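Local coordinates for GH62 hydrolase (Scytalidium thermophilum, PDB 4PVA), which probably cleaves alpha-L-arabinofuranosyl side groups from arabinoxylan, as a family 62 glycoside hydrolase of a lignocellulose-degrading thermophilic fungus, at residues I45-A50 / F317-G321; A64-Y69 / E329-L333. All blocks are in the same frame, centred on the assembly; numbering follows the deposited sequence. Where two conformers were deposited one is given.

Contact 1: I45-A50 / F317-G321; sequences IKDPTA and FLYQG. With PO4 (phosphate ion), chain F.
Gln320 turns its CG between its own backbone N and carbonyl carbon (chi1 69°) and then runs extended, which brings its amide up against Lys46 and Asp47. Asp47 has a positive phi (47°), and its side chain points away from Gln320 overall, although its CB still touches OE1. OE1 of Gln320 accepts the backbone N of Asp47 at 2.8 Å, but the bond is bent, with 134° at the hydrogen, and the donor is tilted out of the carbonyl plane. The same oxygen lies 3.1 Å from CB of Lys46, whose chain crosses the glutamine obliquely on the OE1 side of the amide, bending at its third torsion.

Both side chains end at a phosphate ion, probably from the crystallisation liquor. Lys46 NZ donates to its O3 at 2.7 Å and Gln320 NE2 to its O4 at 3.1 Å. Arg251, His295 and Tyr330 also bond this ion, and Ser294 is a second partner for NE2. With an alanine in place of Gln320, the N-H of Asp47 would probably lose its acceptor and the phosphate one of its donors.

Further along, the contact turns apolar. The Pro48 ring sits on Leu318, its CG 3.5 Å from Leu318 O and its CB 3.7 Å from CD2. Ala50 CB comes to 4.1 Å from that same CD2. Leu318 was modelled in two conformers, so its methyl contacts are the less certain ones.

The two strands run nearly antiparallel yet belong to different blades of the five-bladed beta-propeller expected for this family. Asp47 OD1 ties back to Ser62 on strand 56-65, the next strand of its own blade, while Pro48 also reaches Leu337 on strand 336-341, the neighbour of 316-321.

Contact 2: A64-Y69 / E329-L333; sequences AKSEGY and EYNAL. With PO4 (phosphate ion), chain D; PO4 (phosphate ion), chain F.
Asn331, at the middle of a short 3-10 turn, fits against the tip of a beta hairpin in which a type I turn from Lys65 to Gly68 joins strand 56-65 to strand 68-76. It has more surface buried here than any other residue, followed by Ser66 and Tyr69. Its CG stands anti to the carbonyl carbon (chi1 -68°), and this puts the amide beside the phenol of Tyr69. The Tyr69 OH donates to OD1 at 2.7 Å. The amide lies at the edge of the ring, its plane turned 85° against it, and the hydroxyl approaches OD1 from 36° above the carbonyl plane. CA of Ala64 covers one face of the same ring.

The other end of the amide works through solvent: ND2 donates to a water at 2.9 Å, which in turn donates to Ser66 O. The backbone carbonyl of Asn331 faces the hairpin too, with its O 3.3 Å from CA of Lys65.

Ser66, at the exposed corner of the turn, brings OG to 3.7 Å from CB of Ala332. A second water bridges Ser66 OG, at 2.7 Å, and Glu329 OE1, to which it donates at 3.0 Å. Water thus joins the loop to the hairpin at two places, through Asn331 ND2 and through Glu329 OE1.

Lys65 points away from the loop, extended, and its NZ bonds one phosphate ion and Arg40 O. Tyr330 reaches a different phosphate: its OH donates to O3 of that ion at 2.6 Å, and O3 lies at the edge of the ring and in its plane.

The centres of contact 1 and contact 2 lie about 16 Å apart, the first buried, about 8 Å from the centre of the molecule, and the second at the surface. Their segments alternate along the sequence: 45-50, 64-69, 317-321, 329-333. Strands 44-53 and 56-65 are neighbours in one sheet, while 329-333 lies in the loop that follows strand 316-321, so both contacts join the same blade to the C-terminal part of the chain. They touch directly through Lys46, whose NZ probably hydrogen-bonds Tyr69 OH at 2.9 Å and whose CD packs on Ala64 CB. One phosphate is bound by Lys46 and Gln320 of contact 1 and by Tyr330 of contact 2, so the two contacts meet there.

Contact 1: I45-A50 / F317-G321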
# COMPACT_ATOMS: atom_id res chain seq x y z
N ILE A 45 6.10 4.35 -12.81
CA ILE A 45 6.53 4.09 -11.44
C ILE A 45 5.28 4.13 -10.59
O ILE A 45 4.50 5.08 -10.63
CB ILE A 45 7.58 5.11 -10.94
CG1 ILE A 45 8.80 5.12 -11.89
CG2 ILE A 45 8.05 4.76 -9.55
CD1 ILE A 45 9.60 3.85 -11.87
N LYS A 46 5.11 3.06 -9.80
CA LYS A 46 3.83 2.71 -9.24
C LYS A 46 3.90 2.30 -7.77
O LYS A 46 4.94 1.90 -7.26
CB LYS A 46 3.22 1.55 -10.00
CG LYS A 46 2.91 1.88 -11.45
CD LYS A 46 2.15 0.77 -12.16
CE LYS A 46 0.70 0.69 -11.74
NZ LYS A 46 0.02 -0.39 -12.47
N ASP A 47 2.75 2.39 -7.12
CA ASP A 47 2.45 1.71 -5.87
C ASP A 47 3.55 1.82 -4.82
O ASP A 47 4.20 0.85 -4.46
CB ASP A 47 1.95 0.28 -6.11
CG ASP A 47 2.91 -0.62 -6.79
OD1 ASP A 47 4.07 -0.75 -6.32
OD2 ASP A 47 2.49 -1.29 -7.80
N PRO A 48 3.74 3.03 -4.27
CA PRO A 48 4.84 3.24 -3.33
C PRO A 48 4.51 2.80 -1.91
O PRO A 48 3.36 2.86 -1.47
CB PRO A 48 5.02 4.76 -3.38
CG PRO A 48 3.64 5.26 -3.61
CD PRO A 48 3.02 4.28 -4.57
N THR A 49 5.54 2.40 -1.19
CA THR A 49 5.51 2.26 0.27
C THR A 49 6.70 3.06 0.78
O THR A 49 7.74 3.10 0.11
CB THR A 49 5.55 0.78 0.72
OG1 THR A 49 5.52 0.72 2.14
CG2 THR A 49 6.81 0.07 0.22
N ALA A 50 6.56 3.72 1.93
CA ALA A 50 7.60 4.64 2.36
C ALA A 50 7.61 4.83 3.86
O ALA A 50 6.55 4.87 4.51
CB ALA A 50 7.41 5.99 1.70
N PHE A 317 0.73 11.20 2.07
CA PHE A 317 0.30 9.99 1.36
C PHE A 317 0.95 10.07 -0.02
O PHE A 317 0.65 10.94 -0.85
CB PHE A 317 -1.23 9.96 1.33
CG PHE A 317 -1.87 8.72 0.73
CD1 PHE A 317 -2.07 7.59 1.50
CD2 PHE A 317 -2.46 8.74 -0.54
CE1 PHE A 317 -2.77 6.51 1.03
CE2 PHE A 317 -3.18 7.65 -1.02
CZ PHE A 317 -3.30 6.52 -0.23
N LEU A 318 1.88 9.15 -0.27
CA LEU A 318 2.54 9.04 -1.55
C LEU A 318 1.66 8.15 -2.42
O LEU A 318 1.21 7.09 -1.96
CB LEU A 318 3.91 8.44 -1.28
CG LEU A 318 5.02 8.60 -2.30
CD1 LEU A 318 5.37 10.04 -2.54
CD2 LEU A 318 6.25 7.85 -1.82
N TYR A 319 1.40 8.53 -3.65
CA TYR A 319 0.44 7.85 -4.50
C TYR A 319 0.89 7.82 -5.95
O TYR A 319 1.85 8.51 -6.33
CB TYR A 319 -0.96 8.49 -4.37
CG TYR A 319 -1.06 9.88 -5.04
CD1 TYR A 319 -0.66 11.04 -4.39
CD2 TYR A 319 -1.56 9.98 -6.30
CE1 TYR A 319 -0.74 12.25 -5.03
CE2 TYR A 319 -1.66 11.19 -6.97
CZ TYR A 319 -1.24 12.34 -6.31
OH TYR A 319 -1.43 13.54 -6.98
N GLN A 320 0.25 6.98 -6.77
CA GLN A 320 0.48 6.97 -8.20
C GLN A 320 -0.64 7.73 -8.90
O GLN A 320 -1.81 7.58 -8.61
CB GLN A 320 0.64 5.56 -8.75
CG GLN A 320 -0.65 4.71 -8.72
CD GLN A 320 -0.46 3.24 -9.03
OE1 GLN A 320 0.61 2.69 -8.85
NE2 GLN A 320 -1.52 2.59 -9.49
N GLY A 321 -0.23 8.60 -9.84
CA GLY A 321 -1.16 9.36 -10.67
C GLY A 321 -0.74 9.24 -12.11
O GLY A 321 0.36 8.76 -12.44
P PO4 F . -2.77 -0.81 -10.03
O1 PO4 F . -3.86 0.26 -9.79
O2 PO4 F . -3.38 -2.19 -9.69
O3 PO4 F . -2.48 -0.81 -11.51
O4 PO4 F . -1.61 -0.52 -9.21

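Contact 2: A64-Y69 / E329-L333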
# COMPACT_ATOMS: atom_id res chain seq x y z
N ALA A 64 6.73 -0.66 -13.98
CA ALA A 64 5.76 -1.28 -14.86
C ALA A 64 6.07 -0.96 -16.30
O ALA A 64 6.34 0.20 -16.61
CB ALA A 64 4.38 -0.78 -14.51
N LYS A 65 5.97 -1.97 -17.14
CA LYS A 65 6.03 -1.81 -18.59
C LYS A 65 5.24 -2.98 -19.15
O LYS A 65 4.89 -3.89 -18.43
CB LYS A 65 7.49 -1.75 -19.10
CG LYS A 65 8.37 -2.83 -18.52
CD LYS A 65 9.79 -2.75 -19.09
CE LYS A 65 10.72 -3.70 -18.36
NZ LYS A 65 12.09 -3.74 -18.93
N SER A 66 5.01 -2.98 -20.45
CA SER A 66 4.30 -4.10 -21.05
C SER A 66 4.99 -5.44 -20.79
O SER A 66 4.33 -6.44 -20.64
CB SER A 66 4.04 -3.84 -22.53
OG SER A 66 3.06 -2.80 -22.65
N GLU A 67 6.31 -5.44 -20.69
CA GLU A 67 7.06 -6.67 -20.46
C GLU A 67 6.86 -7.26 -19.07
O GLU A 67 7.00 -8.47 -18.89
CB GLU A 67 8.55 -6.41 -20.70
CG GLU A 67 9.48 -7.62 -20.59
CD GLU A 67 9.86 -7.99 -19.15
OE1 GLU A 67 10.06 -9.20 -18.91
OE2 GLU A 67 9.92 -7.11 -18.25
N GLY A 68 6.57 -6.42 -18.08
CA GLY A 68 6.44 -6.96 -16.75
C GLY A 68 6.59 -5.95 -15.64
O GLY A 68 6.70 -4.75 -15.86
N TYR A 69 6.65 -6.52 -14.43
CA TYR A 69 6.75 -5.78 -13.17
C TYR A 69 7.92 -6.24 -12.37
O TYR A 69 8.15 -7.44 -12.20
CB TYR A 69 5.52 -5.97 -12.29
CG TYR A 69 4.36 -5.14 -12.70
CD1 TYR A 69 3.62 -5.43 -13.82
CD2 TYR A 69 3.98 -4.04 -11.93
CE1 TYR A 69 2.57 -4.61 -14.21
CE2 TYR A 69 2.93 -3.24 -12.29
CZ TYR A 69 2.22 -3.53 -13.42
OH TYR A 69 1.17 -2.72 -13.79
N GLU A 329 -1.70 0.67 -23.58
CA GLU A 329 -1.95 -0.58 -22.88
C GLU A 329 -1.77 -0.35 -21.39
O GLU A 329 -0.97 0.48 -20.96
CB GLU A 329 -1.04 -1.67 -23.39
CG GLU A 329 -1.30 -1.95 -24.86
CD GLU A 329 -0.51 -3.11 -25.38
OE1 GLU A 329 0.48 -3.53 -24.71
OE2 GLU A 329 -0.87 -3.59 -26.48
N TYR A 330 -2.53 -1.11 -20.59
CA TYR A 330 -2.61 -0.79 -19.18
C TYR A 330 -1.23 -0.80 -18.52
O TYR A 330 -0.90 0.14 -17.79
CB TYR A 330 -3.54 -1.76 -18.47
CG TYR A 330 -3.73 -1.31 -17.04
CD1 TYR A 330 -4.68 -0.32 -16.72
CD2 TYR A 330 -2.94 -1.79 -16.02
CE1 TYR A 330 -4.80 0.15 -15.44
CE2 TYR A 330 -3.08 -1.31 -14.73
CZ TYR A 330 -4.01 -0.34 -14.47
OH TYR A 330 -4.21 0.18 -13.21
N ASN A 331 -0.41 -1.80 -18.78
CA ASN A 331 0.88 -1.85 -18.11
C ASN A 331 1.91 -0.88 -18.66
O ASN A 331 2.97 -0.72 -18.08
CB ASN A 331 1.39 -3.26 -18.08
CG ASN A 331 0.56 -4.14 -17.18
OD1 ASN A 331 0.11 -3.74 -16.08
ND2 ASN A 331 0.36 -5.34 -17.62
N ALA A 332 1.56 -0.19 -19.74
CA ALA A 332 2.38 0.88 -20.31
C ALA A 332 1.91 2.29 -19.89
O ALA A 332 2.44 3.30 -20.35
CB ALA A 332 2.41 0.76 -21.83
N LEU A 333 0.93 2.38 -19.01
CA LEU A 333 0.46 3.69 -18.57
C LEU A 333 1.57 4.47 -17.91
O LEU A 333 2.33 3.91 -17.14
CB LEU A 333 -0.70 3.55 -17.60
CG LEU A 333 -2.07 3.29 -18.21
CD1 LEU A 333 -3.06 2.90 -17.12
CD2 LEU A 333 -2.58 4.49 -18.99
P PO4 D . 13.53 -5.03 -15.73
O1 PO4 D . 12.46 -5.88 -15.06
O2 PO4 D . 13.71 -5.30 -17.22
O3 PO4 D . 13.09 -3.62 -15.60
O4 PO4 D . 14.84 -5.27 -15.03
P PO4 F . -2.77 -0.81 -10.03
O1 PO4 F . -3.86 0.26 -9.79
O2 PO4 F . -3.38 -2.19 -9.69
O3 PO4 F . -2.48 -0.81 -11.51
O4 PO4 F . -1.61 -0.52 -9.21
O HOH W 1 2.57 -1.35 -24.83
O HOH W 2 1.57 -6.32 -20.09